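Long-range contacts in glucokinase (Enterococcus faecalis, PDB 2QM1), which probably phosphorylates glucose to glucose 6-phosphate at the expense of ATP, as a sugar kinase of the ROK family: residues S265-G270 with K302-G307; A121-R126 with G149-G154; T260-S265 with R296-I301; A21-D26 with G311-A316; G195-A200 with G220-S225. All coordinates share one frame; numbering follows the deposited sequence. Where two conformers were deposited one is given.

Interaction 1: residues S265-G270 with K302-G307; sequences SVVIGG and KLAELG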
# COMPACT_ATOMS: atom_id res chain seq x y z
N SER B 265 -2.87 -12.48 -1.05
CA SER B 265 -4.27 -12.40 -1.46
C SER B 265 -4.95 -11.07 -1.10
O SER B 265 -4.54 -10.37 -0.17
CB SER B 265 -5.06 -13.58 -0.85
OG SER B 265 -5.24 -13.42 0.54
N VAL B 266 -5.95 -10.74 -1.91
CA VAL B 266 -7.00 -9.75 -1.61
C VAL B 266 -8.27 -10.53 -1.24
O VAL B 266 -8.79 -11.31 -2.04
CB VAL B 266 -7.22 -8.82 -2.83
CG1 VAL B 266 -8.41 -7.82 -2.65
CG2 VAL B 266 -5.88 -8.07 -3.14
N VAL B 267 -8.71 -10.36 -0.00
CA VAL B 267 -9.92 -11.06 0.50
C VAL B 267 -11.12 -10.12 0.47
O VAL B 267 -11.08 -9.06 1.07
CB VAL B 267 -9.68 -11.61 1.94
CG1 VAL B 267 -10.93 -12.36 2.46
CG2 VAL B 267 -8.43 -12.50 1.96
N ILE B 268 -12.19 -10.52 -0.23
CA ILE B 268 -13.42 -9.74 -0.28
C ILE B 268 -14.48 -10.24 0.73
O ILE B 268 -14.92 -11.38 0.70
CB ILE B 268 -14.05 -9.73 -1.69
CG1 ILE B 268 -13.05 -9.30 -2.79
CG2 ILE B 268 -15.29 -8.82 -1.72
CD1 ILE B 268 -13.37 -10.00 -4.14
N GLY B 269 -14.91 -9.35 1.63
CA GLY B 269 -15.85 -9.74 2.68
C GLY B 269 -17.01 -8.76 2.72
O GLY B 269 -17.09 -7.88 1.88
N GLY B 270 -17.87 -8.90 3.74
CA GLY B 270 -18.98 -8.00 3.94
C GLY B 270 -20.19 -8.62 3.29
O GLY B 270 -20.06 -9.67 2.68
N LYS B 302 -9.72 -13.71 -3.40
CA LYS B 302 -10.41 -14.66 -2.52
C LYS B 302 -11.70 -14.06 -1.93
O LYS B 302 -11.86 -12.83 -1.90
CB LYS B 302 -9.45 -15.11 -1.39
CG LYS B 302 -8.14 -15.73 -1.87
CD LYS B 302 -7.51 -16.50 -0.71
CE LYS B 302 -6.23 -17.23 -1.16
NZ LYS B 302 -5.46 -17.77 0.03
N LEU B 303 -12.62 -14.95 -1.51
CA LEU B 303 -13.78 -14.57 -0.70
C LEU B 303 -13.48 -14.74 0.80
O LEU B 303 -12.68 -15.60 1.18
CB LEU B 303 -14.95 -15.44 -1.04
CG LEU B 303 -15.62 -15.29 -2.39
CD1 LEU B 303 -16.49 -16.54 -2.58
CD2 LEU B 303 -16.44 -14.00 -2.44
N ALA B 304 -14.09 -13.91 1.64
CA ALA B 304 -13.88 -14.03 3.11
C ALA B 304 -14.47 -15.37 3.54
O ALA B 304 -15.50 -15.78 2.99
CB ALA B 304 -14.60 -12.94 3.83
N GLU B 305 -13.86 -16.04 4.53
CA GLU B 305 -14.46 -17.30 5.02
C GLU B 305 -15.25 -17.20 6.34
O GLU B 305 -16.07 -18.05 6.63
CB GLU B 305 -13.40 -18.41 5.06
CG GLU B 305 -12.78 -18.74 3.67
CD GLU B 305 -11.43 -19.47 3.70
OE1 GLU B 305 -11.02 -19.92 4.79
OE2 GLU B 305 -10.79 -19.61 2.61
N LEU B 306 -15.07 -16.12 7.10
CA LEU B 306 -15.60 -16.03 8.46
C LEU B 306 -16.90 -15.30 8.63
O LEU B 306 -17.42 -15.28 9.75
CB LEU B 306 -14.60 -15.42 9.43
CG LEU B 306 -13.21 -16.02 9.45
CD1 LEU B 306 -12.28 -15.21 10.31
CD2 LEU B 306 -13.28 -17.47 9.90
N GLY B 307 -17.40 -14.68 7.56
CA GLY B 307 -18.63 -13.88 7.64
C GLY B 307 -18.45 -12.81 8.69
O GLY B 307 -17.33 -12.25 8.85
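The carbonyl oxygen of Lys302 is held twice by the neighbouring strand: the N-H of Ile268 reaches it at 2.9 Å in an almost straight bond (171°), and the CA-H of Val267 adds a weaker contact. The Ile268 amide comes in above the plane of the Lys302 carbonyl. Lys302 N goes the other way, to Val266 O at 2.9 Å and nearly along the C=O axis, so Lys302 is bonded through both its amide and its carbonyl. Ala304 N, already past the strand, continues the parallel ladder to Ile268 O at 2.8 Å, though less straight (149°).

Val267 and Lys302 share one face of the sheet, Ile268 and Leu303 the other. CG1 of Val267, anti to its backbone N, presses on Ala304 CA at a tight 3.5 Å. The Lys302 chain, extended beyond CG, runs past Ser265, whose CB lies 3.8 Å from Lys302 CD, and its ammonium ends on Ala130 O.

These strands are joined by a beta-alpha-beta crossover through helix 277-289 and the short helix 293-296. Strand 265-269 sits between 300-303, an edge strand within the chain, and 137-142, while Glu125 of helix 117-128 receives the amides of Glu305 and Leu306.

Interaction 2: residues A121-R126 with G149-G154; sequences AALGER and GIVAAG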
# COMPACT_ATOMS: atom_id res chain seq x y z
N ALA B 121 -11.11 -6.86 11.40
CA ALA B 121 -11.69 -7.87 10.52
C ALA B 121 -10.64 -8.51 9.58
O ALA B 121 -10.60 -9.73 9.42
CB ALA B 121 -12.88 -7.28 9.73
N ALA B 122 -9.77 -7.68 9.02
CA ALA B 122 -8.63 -8.12 8.27
C ALA B 122 -7.76 -9.08 9.06
O ALA B 122 -7.33 -10.10 8.53
CB ALA B 122 -7.79 -6.86 7.79
N LEU B 123 -7.47 -8.75 10.33
CA LEU B 123 -6.66 -9.62 11.16
C LEU B 123 -7.38 -10.95 11.38
O LEU B 123 -6.75 -12.00 11.51
CB LEU B 123 -6.46 -9.00 12.57
CG LEU B 123 -5.59 -7.76 12.73
CD1 LEU B 123 -5.63 -7.16 14.17
CD2 LEU B 123 -4.17 -8.06 12.33
N GLY B 124 -8.70 -10.89 11.52
CA GLY B 124 -9.53 -12.10 11.74
C GLY B 124 -9.46 -13.00 10.51
O GLY B 124 -9.31 -14.24 10.63
N GLU B 125 -9.61 -12.41 9.33
CA GLU B 125 -9.55 -13.26 8.11
C GLU B 125 -8.13 -13.78 7.87
O GLU B 125 -7.91 -14.93 7.52
CB GLU B 125 -10.14 -12.55 6.87
CG GLU B 125 -11.66 -12.39 7.01
CD GLU B 125 -12.43 -13.66 6.61
OE1 GLU B 125 -11.81 -14.63 6.07
OE2 GLU B 125 -13.66 -13.65 6.80
N ARG B 126 -7.13 -12.97 8.16
CA ARG B 126 -5.77 -13.52 8.09
C ARG B 126 -5.53 -14.72 9.05
O ARG B 126 -4.94 -15.72 8.65
CB ARG B 126 -4.75 -12.41 8.31
CG ARG B 126 -3.33 -12.89 8.32
CD ARG B 126 -2.43 -11.72 8.50
NE ARG B 126 -1.07 -12.15 8.73
CZ ARG B 126 -0.43 -11.92 9.87
NH1 ARG B 126 -1.03 -11.25 10.88
NH2 ARG B 126 0.80 -12.34 10.00
N GLY B 149 -8.49 -3.50 5.36
CA GLY B 149 -7.32 -3.63 6.22
C GLY B 149 -6.20 -4.22 5.38
O GLY B 149 -6.44 -5.06 4.50
N ILE B 150 -4.99 -3.73 5.65
CA ILE B 150 -3.76 -4.19 5.00
C ILE B 150 -2.73 -4.72 5.97
O ILE B 150 -2.26 -4.02 6.86
CB ILE B 150 -3.09 -3.02 4.17
CG1 ILE B 150 -4.09 -2.51 3.10
CG2 ILE B 150 -1.77 -3.57 3.60
CD1 ILE B 150 -3.67 -1.30 2.10
N VAL B 151 -2.41 -5.99 5.80
CA VAL B 151 -1.28 -6.57 6.49
C VAL B 151 -0.16 -6.71 5.44
O VAL B 151 -0.34 -7.26 4.36
CB VAL B 151 -1.67 -7.94 7.10
CG1 VAL B 151 -0.47 -8.64 7.60
CG2 VAL B 151 -2.68 -7.75 8.21
N ALA B 152 1.00 -6.13 5.73
CA ALA B 152 2.08 -6.12 4.77
C ALA B 152 3.32 -6.39 5.57
O ALA B 152 3.50 -5.77 6.66
CB ALA B 152 2.16 -4.72 4.12
N ALA B 153 4.18 -7.29 5.06
CA ALA B 153 5.39 -7.76 5.78
C ALA B 153 5.10 -8.16 7.23
O ALA B 153 5.90 -7.90 8.16
CB ALA B 153 6.61 -6.71 5.69
N GLY B 154 3.98 -8.86 7.40
CA GLY B 154 3.62 -9.34 8.72
C GLY B 154 2.93 -8.37 9.68
O GLY B 154 2.48 -8.79 10.76
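With CG anti to the backbone N (chi1 178°) and the chain extended from CG to NE, Arg126 stretches off its helix and across the end of Val151. On the strand, Val151 likewise carries CG1 anti to its own N (chi1 170°), and the two side chains cross at about a right angle. CG1 of Val151 therefore sits over one face of the guanidinium, offset toward the rim, 3.7 Å from Arg126 NE. The same valine also supports the methylene part of the chain, its CG1 lying 3.8 Å from Arg126 CD. The polar end is held from the neighbouring loop: NE gives its hydrogen to Asn134 O, while Arg126 NH2 stays 4.0 Å from Gly154 O.

One turn earlier the packing is closest. Ala122 CB rests on Gly149 CA at 3.6 Å, an approach possible because Gly149 carries no side chain. Leu123 CD2 adds a looser touch on Val151 CG2.

Gly149 follows Gly148, which with Asn116 and Asn119 makes up the magnesium site, so this packing sets the helix against the strand right beside the metal. The helix segment 121-126 runs at 53° to the strand segment 149-152, and its Ala122 also rests on Phe139 of strand 137-142. Helix 310-318 touches Leu123, and on the strand Ile150 packs against Thr260 of the second subunit.

Interaction 3: residues T260-S265 with R296-I301; sequences TLNPDS and RNSTKI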
# COMPACT_ATOMS: atom_id res chain seq x y z
N THR B 260 0.87 -2.35 -6.40
CA THR B 260 1.66 -1.56 -5.43
C THR B 260 2.16 -2.43 -4.27
O THR B 260 3.25 -2.17 -3.74
CB THR B 260 0.76 -0.52 -4.78
OG1 THR B 260 0.31 0.38 -5.78
CG2 THR B 260 1.50 0.27 -3.66
N LEU B 261 1.34 -3.39 -3.84
CA LEU B 261 1.57 -4.14 -2.59
C LEU B 261 1.84 -5.64 -2.80
O LEU B 261 2.41 -6.30 -1.93
CB LEU B 261 0.37 -3.98 -1.66
CG LEU B 261 0.21 -2.57 -1.04
CD1 LEU B 261 -1.17 -2.28 -0.43
CD2 LEU B 261 1.32 -2.38 -0.03
N ASN B 262 1.39 -6.18 -3.93
CA ASN B 262 1.62 -7.58 -4.26
C ASN B 262 1.28 -8.56 -3.12
O ASN B 262 2.07 -9.42 -2.80
CB ASN B 262 3.09 -7.81 -4.66
CG ASN B 262 3.31 -9.20 -5.27
OD1 ASN B 262 2.37 -9.83 -5.81
ND2 ASN B 262 4.51 -9.68 -5.18
N PRO B 263 0.09 -8.48 -2.53
CA PRO B 263 -0.18 -9.32 -1.35
C PRO B 263 -0.39 -10.76 -1.76
O PRO B 263 -0.59 -11.04 -2.92
CB PRO B 263 -1.50 -8.74 -0.80
CG PRO B 263 -2.21 -8.32 -2.08
CD PRO B 263 -1.10 -7.71 -2.93
N ASP B 264 -0.32 -11.71 -0.84
CA ASP B 264 -0.55 -13.10 -1.26
C ASP B 264 -2.01 -13.21 -1.74
O ASP B 264 -2.33 -13.89 -2.72
CB ASP B 264 -0.27 -14.08 -0.14
CG ASP B 264 -0.67 -15.51 -0.50
OD1 ASP B 264 -1.49 -16.10 0.23
OD2 ASP B 264 -0.17 -16.03 -1.52
N SER B 265 -2.87 -12.48 -1.05
CA SER B 265 -4.27 -12.40 -1.46
C SER B 265 -4.95 -11.07 -1.10
O SER B 265 -4.54 -10.37 -0.17
CB SER B 265 -5.06 -13.58 -0.85
OG SER B 265 -5.24 -13.42 0.54
N ARG B 296 -0.08 -10.64 -11.56
CA ARG B 296 -1.14 -11.52 -12.10
C ARG B 296 -0.95 -12.96 -11.69
O ARG B 296 -1.92 -13.68 -11.46
CB ARG B 296 -1.04 -11.58 -13.61
CG ARG B 296 -1.37 -10.36 -14.31
CD ARG B 296 -1.08 -10.65 -15.73
NE ARG B 296 -2.28 -10.41 -16.46
CZ ARG B 296 -2.70 -11.12 -17.49
NH1 ARG B 296 -2.06 -12.17 -17.93
NH2 ARG B 296 -3.84 -10.75 -18.03
N ASN B 297 0.30 -13.40 -11.69
CA ASN B 297 0.62 -14.80 -11.56
C ASN B 297 0.90 -15.11 -10.12
O ASN B 297 1.35 -16.23 -9.80
CB ASN B 297 1.84 -15.12 -12.41
CG ASN B 297 1.59 -14.92 -13.93
OD1 ASN B 297 2.45 -14.47 -14.66
ND2 ASN B 297 0.41 -15.25 -14.36
N SER B 298 0.68 -14.14 -9.24
CA SER B 298 0.95 -14.41 -7.82
C SER B 298 -0.19 -14.02 -6.84
O SER B 298 -0.63 -14.86 -6.07
CB SER B 298 2.31 -13.81 -7.41
OG SER B 298 2.38 -12.41 -7.65
N THR B 299 -0.69 -12.78 -6.91
CA THR B 299 -1.75 -12.31 -6.01
C THR B 299 -3.11 -12.94 -6.35
O THR B 299 -3.52 -12.97 -7.51
CB THR B 299 -1.84 -10.77 -5.95
OG1 THR B 299 -0.58 -10.21 -5.44
CG2 THR B 299 -3.02 -10.34 -5.02
N LYS B 300 -3.75 -13.52 -5.32
CA LYS B 300 -5.01 -14.25 -5.56
C LYS B 300 -6.22 -13.48 -5.07
O LYS B 300 -6.15 -12.83 -4.02
CB LYS B 300 -4.97 -15.63 -4.90
CG LYS B 300 -3.83 -16.51 -5.48
CD LYS B 300 -3.69 -17.83 -4.74
CE LYS B 300 -2.78 -17.69 -3.51
NZ LYS B 300 -1.93 -18.92 -3.46
N ILE B 301 -7.32 -13.55 -5.83
CA ILE B 301 -8.59 -12.90 -5.42
C ILE B 301 -9.47 -13.95 -4.68
O ILE B 301 -9.91 -14.94 -5.27
CB ILE B 301 -9.35 -12.24 -6.60
CG1 ILE B 301 -8.49 -11.14 -7.30
CG2 ILE B 301 -10.68 -11.62 -6.12
CD1 ILE B 301 -7.72 -10.12 -6.28
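Thr299 meets Pro263 with every atom of its side chain. Its CB lies 3.3 Å from Pro263 O. One branch, OG1, is anti to its own carbonyl carbon (chi1 -61°) and donates its proton to Pro263 O at 2.7 Å, arriving in the plane of that carbonyl. The other branch, CG2, is anti to the backbone N and packs between the proline ring, 3.7 Å from Pro263 CG, and the same carbonyl oxygen. The two side chains cross obliquely.

Beyond this pair the backbones settle into parallel strand pairing. Lys300 N bonds Asp264 O at 3.0 Å, entering above the carbonyl plane, and Ser265 CA approaches Lys300 O at 3.2 Å in a CA-H...O contact. Asp264 and Lys300 lie side by side and point the same way. The lysine, bent at chi3 and chi4, brings its CE to 3.7 Å from Asp264 OD2 and its ammonium into a long salt bridge with the same oxygen.

Helix 237-261 ends here, and just after it the parallel pair of strands 265-269 and 300-303 begins. Thr260 and Asn262 make backbone hydrogen bonds to the second subunit, so the turn into the strand is also part of the dimer contact. Ser298 OG is bonded back to Gln294 O.

The chemistry divides along the contact. At the buried end a carbonyl is satisfied by a hydroxyl whose rotation is thereby fixed; at the exposed end the charged pair is long, and probably contributes less than the backbone bond beside it.

Interaction 4: residues A21-D26 with G311-A316; sequences AILTTD and GVIGAA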
# COMPACT_ATOMS: atom_id res chain seq x y z
N ALA B 21 -17.20 -11.45 21.88
CA ALA B 21 -16.96 -12.88 22.00
C ALA B 21 -15.86 -13.11 22.98
O ALA B 21 -15.01 -12.25 23.15
CB ALA B 21 -16.60 -13.52 20.68
N ILE B 22 -15.88 -14.32 23.54
CA ILE B 22 -14.83 -14.87 24.34
C ILE B 22 -14.27 -16.06 23.60
O ILE B 22 -15.01 -16.95 23.14
CB ILE B 22 -15.33 -15.28 25.73
CG1 ILE B 22 -15.67 -14.03 26.55
CG2 ILE B 22 -14.27 -16.08 26.43
CD1 ILE B 22 -16.55 -14.33 27.70
N LEU B 23 -12.96 -16.07 23.47
CA LEU B 23 -12.33 -17.03 22.61
C LEU B 23 -11.18 -17.67 23.34
O LEU B 23 -10.65 -17.08 24.28
CB LEU B 23 -11.80 -16.30 21.36
CG LEU B 23 -12.79 -15.69 20.35
CD1 LEU B 23 -13.09 -14.24 20.64
CD2 LEU B 23 -12.24 -15.78 18.92
N THR B 24 -10.77 -18.86 22.89
CA THR B 24 -9.51 -19.44 23.37
C THR B 24 -8.37 -18.64 22.76
O THR B 24 -8.59 -17.92 21.76
CB THR B 24 -9.30 -20.91 22.91
OG1 THR B 24 -9.17 -20.92 21.49
CG2 THR B 24 -10.48 -21.81 23.32
N THR B 25 -7.17 -18.77 23.33
CA THR B 25 -6.03 -18.06 22.79
C THR B 25 -5.68 -18.54 21.39
O THR B 25 -4.98 -17.84 20.72
CB THR B 25 -4.77 -18.11 23.70
OG1 THR B 25 -4.33 -19.46 23.84
CG2 THR B 25 -5.03 -17.44 25.12
N ASP B 26 -6.14 -19.72 20.97
CA ASP B 26 -6.02 -20.14 19.56
C ASP B 26 -7.14 -19.56 18.66
O ASP B 26 -7.25 -19.92 17.49
CB ASP B 26 -6.05 -21.67 19.47
CG ASP B 26 -5.54 -22.21 18.11
OD1 ASP B 26 -4.56 -21.64 17.56
OD2 ASP B 26 -6.13 -23.22 17.61
N GLY B 311 -14.72 -9.87 12.69
CA GLY B 311 -14.46 -8.71 13.55
C GLY B 311 -14.03 -9.03 14.97
O GLY B 311 -13.01 -8.53 15.46
N VAL B 312 -14.83 -9.88 15.61
CA VAL B 312 -14.65 -10.33 16.98
C VAL B 312 -13.38 -11.22 17.14
O VAL B 312 -12.61 -11.09 18.10
CB VAL B 312 -16.07 -10.90 17.41
CG1 VAL B 312 -16.31 -12.43 17.15
CG2 VAL B 312 -16.58 -10.33 18.62
N ILE B 313 -13.15 -12.04 16.12
CA ILE B 313 -11.96 -12.88 15.97
C ILE B 313 -10.67 -12.04 15.79
O ILE B 313 -9.70 -12.22 16.53
CB ILE B 313 -12.16 -13.93 14.81
CG1 ILE B 313 -13.21 -15.00 15.22
CG2 ILE B 313 -10.85 -14.61 14.45
CD1 ILE B 313 -13.64 -15.99 14.09
N GLY B 314 -10.68 -11.11 14.85
CA GLY B 314 -9.54 -10.21 14.67
C GLY B 314 -9.29 -9.34 15.87
O GLY B 314 -8.13 -9.13 16.24
N ALA B 315 -10.38 -8.79 16.46
CA ALA B 315 -10.27 -7.93 17.64
C ALA B 315 -9.62 -8.68 18.78
O ALA B 315 -8.67 -8.21 19.39
CB ALA B 315 -11.60 -7.43 18.07
N ALA B 316 -10.16 -9.87 19.05
CA ALA B 316 -9.56 -10.78 19.96
C ALA B 316 -8.05 -10.95 19.75
O ALA B 316 -7.32 -10.95 20.74
CB ALA B 316 -10.26 -12.13 19.92
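Flat side chains play no part: no ring, amide or guanidinium has a face or an edge in the contact, and the surfaces that meet are branched aliphatic ends and alanine methyls, with a little backbone. Leu23 does most of the reaching. Its CG is anti to its carbonyl carbon, and the fork at its tip straddles the helix surface, with CD1 against Ala316 CB at 3.6 Å and CD2 against Ile313 CG1 at 3.9 Å. Leucine and isoleucine cross at about a right angle.

Two residues back along the strand, Ala21 meets Val312. The valine's chi1 of 90°, off the staggered +60°, turns both methyls to the alanine: Val312 CG1 lies 3.7 Å from Ala21 CB, and Val312 CG2 lies 3.5 Å from Ala21 N. The contact is buried, its side chains meet carbon to carbon, and Ile22 between them points to the other side of the sheet, where it touches Trp33.

The helix segment 311-316 crosses the strand segment 21-24 at -58°, with Ala316 also touching Ile8 of strand 7-13. A late helix lying on the N-terminal mixed sheet, whose strand order is 3-2-1-4-5, fits the actin-like ATPase fold of the ROK family.

Interaction 5: residues G195-A200 with G220-S225; sequences GVVRVA and GQDVSS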
# COMPACT_ATOMS: atom_id res chain seq x y z
N GLY B 195 -24.06 1.91 -3.41
CA GLY B 195 -23.33 2.23 -4.63
C GLY B 195 -23.74 1.39 -5.82
O GLY B 195 -23.83 1.88 -6.92
N VAL B 196 -24.00 0.12 -5.60
CA VAL B 196 -24.42 -0.80 -6.66
C VAL B 196 -25.76 -0.36 -7.29
O VAL B 196 -25.91 -0.35 -8.52
CB VAL B 196 -24.53 -2.23 -6.15
CG1 VAL B 196 -25.21 -3.16 -7.23
CG2 VAL B 196 -23.17 -2.80 -5.73
N VAL B 197 -26.71 0.00 -6.43
CA VAL B 197 -27.98 0.59 -6.80
C VAL B 197 -27.73 1.87 -7.57
O VAL B 197 -28.30 2.10 -8.63
CB VAL B 197 -28.83 0.85 -5.50
CG1 VAL B 197 -30.03 1.90 -5.74
CG2 VAL B 197 -29.32 -0.46 -4.91
N ARG B 198 -26.86 2.73 -7.05
CA ARG B 198 -26.60 3.97 -7.77
C ARG B 198 -26.03 3.66 -9.16
O ARG B 198 -26.42 4.28 -10.12
CB ARG B 198 -25.67 4.87 -6.97
CG ARG B 198 -25.58 6.30 -7.44
CD ARG B 198 -25.10 7.17 -6.26
NE ARG B 198 -24.12 6.42 -5.50
CZ ARG B 198 -24.11 6.25 -4.17
NH1 ARG B 198 -24.99 6.82 -3.36
NH2 ARG B 198 -23.14 5.50 -3.66
N VAL B 199 -25.15 2.68 -9.28
CA VAL B 199 -24.58 2.36 -10.59
C VAL B 199 -25.72 1.84 -11.48
O VAL B 199 -25.74 2.06 -12.68
CB VAL B 199 -23.48 1.27 -10.49
CG1 VAL B 199 -23.27 0.56 -11.82
CG2 VAL B 199 -22.14 1.86 -9.95
N ALA B 200 -26.65 1.10 -10.87
CA ALA B 200 -27.73 0.53 -11.66
C ALA B 200 -28.74 1.64 -12.08
O ALA B 200 -29.19 1.66 -13.23
CB ALA B 200 -28.41 -0.64 -10.89
N GLY B 220 -37.66 2.61 -7.92
CA GLY B 220 -37.17 3.18 -6.68
C GLY B 220 -36.79 2.20 -5.58
O GLY B 220 -36.57 2.60 -4.42
N GLN B 221 -36.70 0.92 -5.92
CA GLN B 221 -36.35 -0.08 -4.92
C GLN B 221 -34.86 -0.06 -4.58
O GLN B 221 -34.00 0.09 -5.46
CB GLN B 221 -36.78 -1.48 -5.38
CG GLN B 221 -38.29 -1.69 -5.54
CD GLN B 221 -38.62 -3.15 -5.78
OE1 GLN B 221 -39.57 -3.48 -6.48
NE2 GLN B 221 -37.82 -4.04 -5.20
N ASP B 222 -34.56 -0.19 -3.29
CA ASP B 222 -33.19 -0.33 -2.82
C ASP B 222 -32.82 -1.80 -2.72
O ASP B 222 -32.59 -2.36 -1.62
CB ASP B 222 -33.03 0.38 -1.49
CG ASP B 222 -33.32 1.85 -1.62
OD1 ASP B 222 -34.34 2.30 -1.08
OD2 ASP B 222 -32.54 2.53 -2.32
N VAL B 223 -32.75 -2.41 -3.89
CA VAL B 223 -32.45 -3.83 -4.05
C VAL B 223 -31.08 -4.12 -3.53
O VAL B 223 -30.14 -3.37 -3.78
CB VAL B 223 -32.56 -4.25 -5.53
CG1 VAL B 223 -32.44 -5.76 -5.63
CG2 VAL B 223 -33.89 -3.80 -6.09
N SER B 224 -30.96 -5.21 -2.77
CA SER B 224 -29.67 -5.58 -2.21
C SER B 224 -28.66 -5.93 -3.32
O SER B 224 -29.05 -6.25 -4.44
CB SER B 224 -29.83 -6.74 -1.24
OG SER B 224 -30.04 -7.93 -1.96
N SER B 225 -27.36 -5.83 -3.00
CA SER B 225 -26.29 -6.25 -3.92
C SER B 225 -26.41 -7.74 -4.25
O SER B 225 -26.20 -8.14 -5.39
CB SER B 225 -24.92 -5.96 -3.32
OG SER B 225 -24.65 -4.57 -3.29
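Val197 points its two methyls at the passing chain and lies over the backbone of residues 221-223. CG2, anti to the valine's own carbonyl carbon, touches most closely, 3.2 Å from Val223 O. CG1, anti to the backbone N (chi1 162°), sits farther out, 4.4 Å from Gln221 O and 4.3 Å from Asp222 OD2. CG2 thus rests on a carbonyl oxygen, with the carboxylate more loosely beside CG1.

Val196, one residue earlier in the helix, meets a side-chain hydroxyl instead, on Ser225 at the start of helix 225-233. Its CG2 is 3.4 Å from Ser225 OG, and its CB is 3.7 Å from that same oxygen. OG reaches the valine from beside the serine's own backbone N, anti to the carbonyl carbon (chi1 -71°). The contact is therefore van der Waals packing, apolar on the helix and mostly oxygen atoms on the segment 220-225. It is buried at the Val196 and Ser225 end and grades toward solvent at Gln221 and Asp222.

The loop itself is tied to helices at both ends. Gly220 closes helix 212-218 with a Schellman motif, and Ser224 is the N-cap of helix 225-233, its OG bonded to Asp227 OD1. Helix 193-203 lies against this connection while turning Val196 and Val199 onto the long helix 237-261, and Ala200 onto both that helix and Ile217 of helix 212-218.

Interaction 4 opens first, at strand 17-24, and closes last, at helix 310-318, so its long loop encloses all the others and joins the two ends of the chain in the N-terminal lobe. Within it, interaction 2 closes a short loop beside the magnesium site, and interaction 5 closes another in the helical region; the two lie in series on opposite sides of the chain's centre. Interactions 3 and 1 then open in turn, sharing Ser265, and close in the same order, so they cross; together they join the last two strands of the second sheet. Glu125 ties interaction 2 to interaction 1, and Leu306 meets Ile313 of interaction 4. Interaction 5 touches none of the rest.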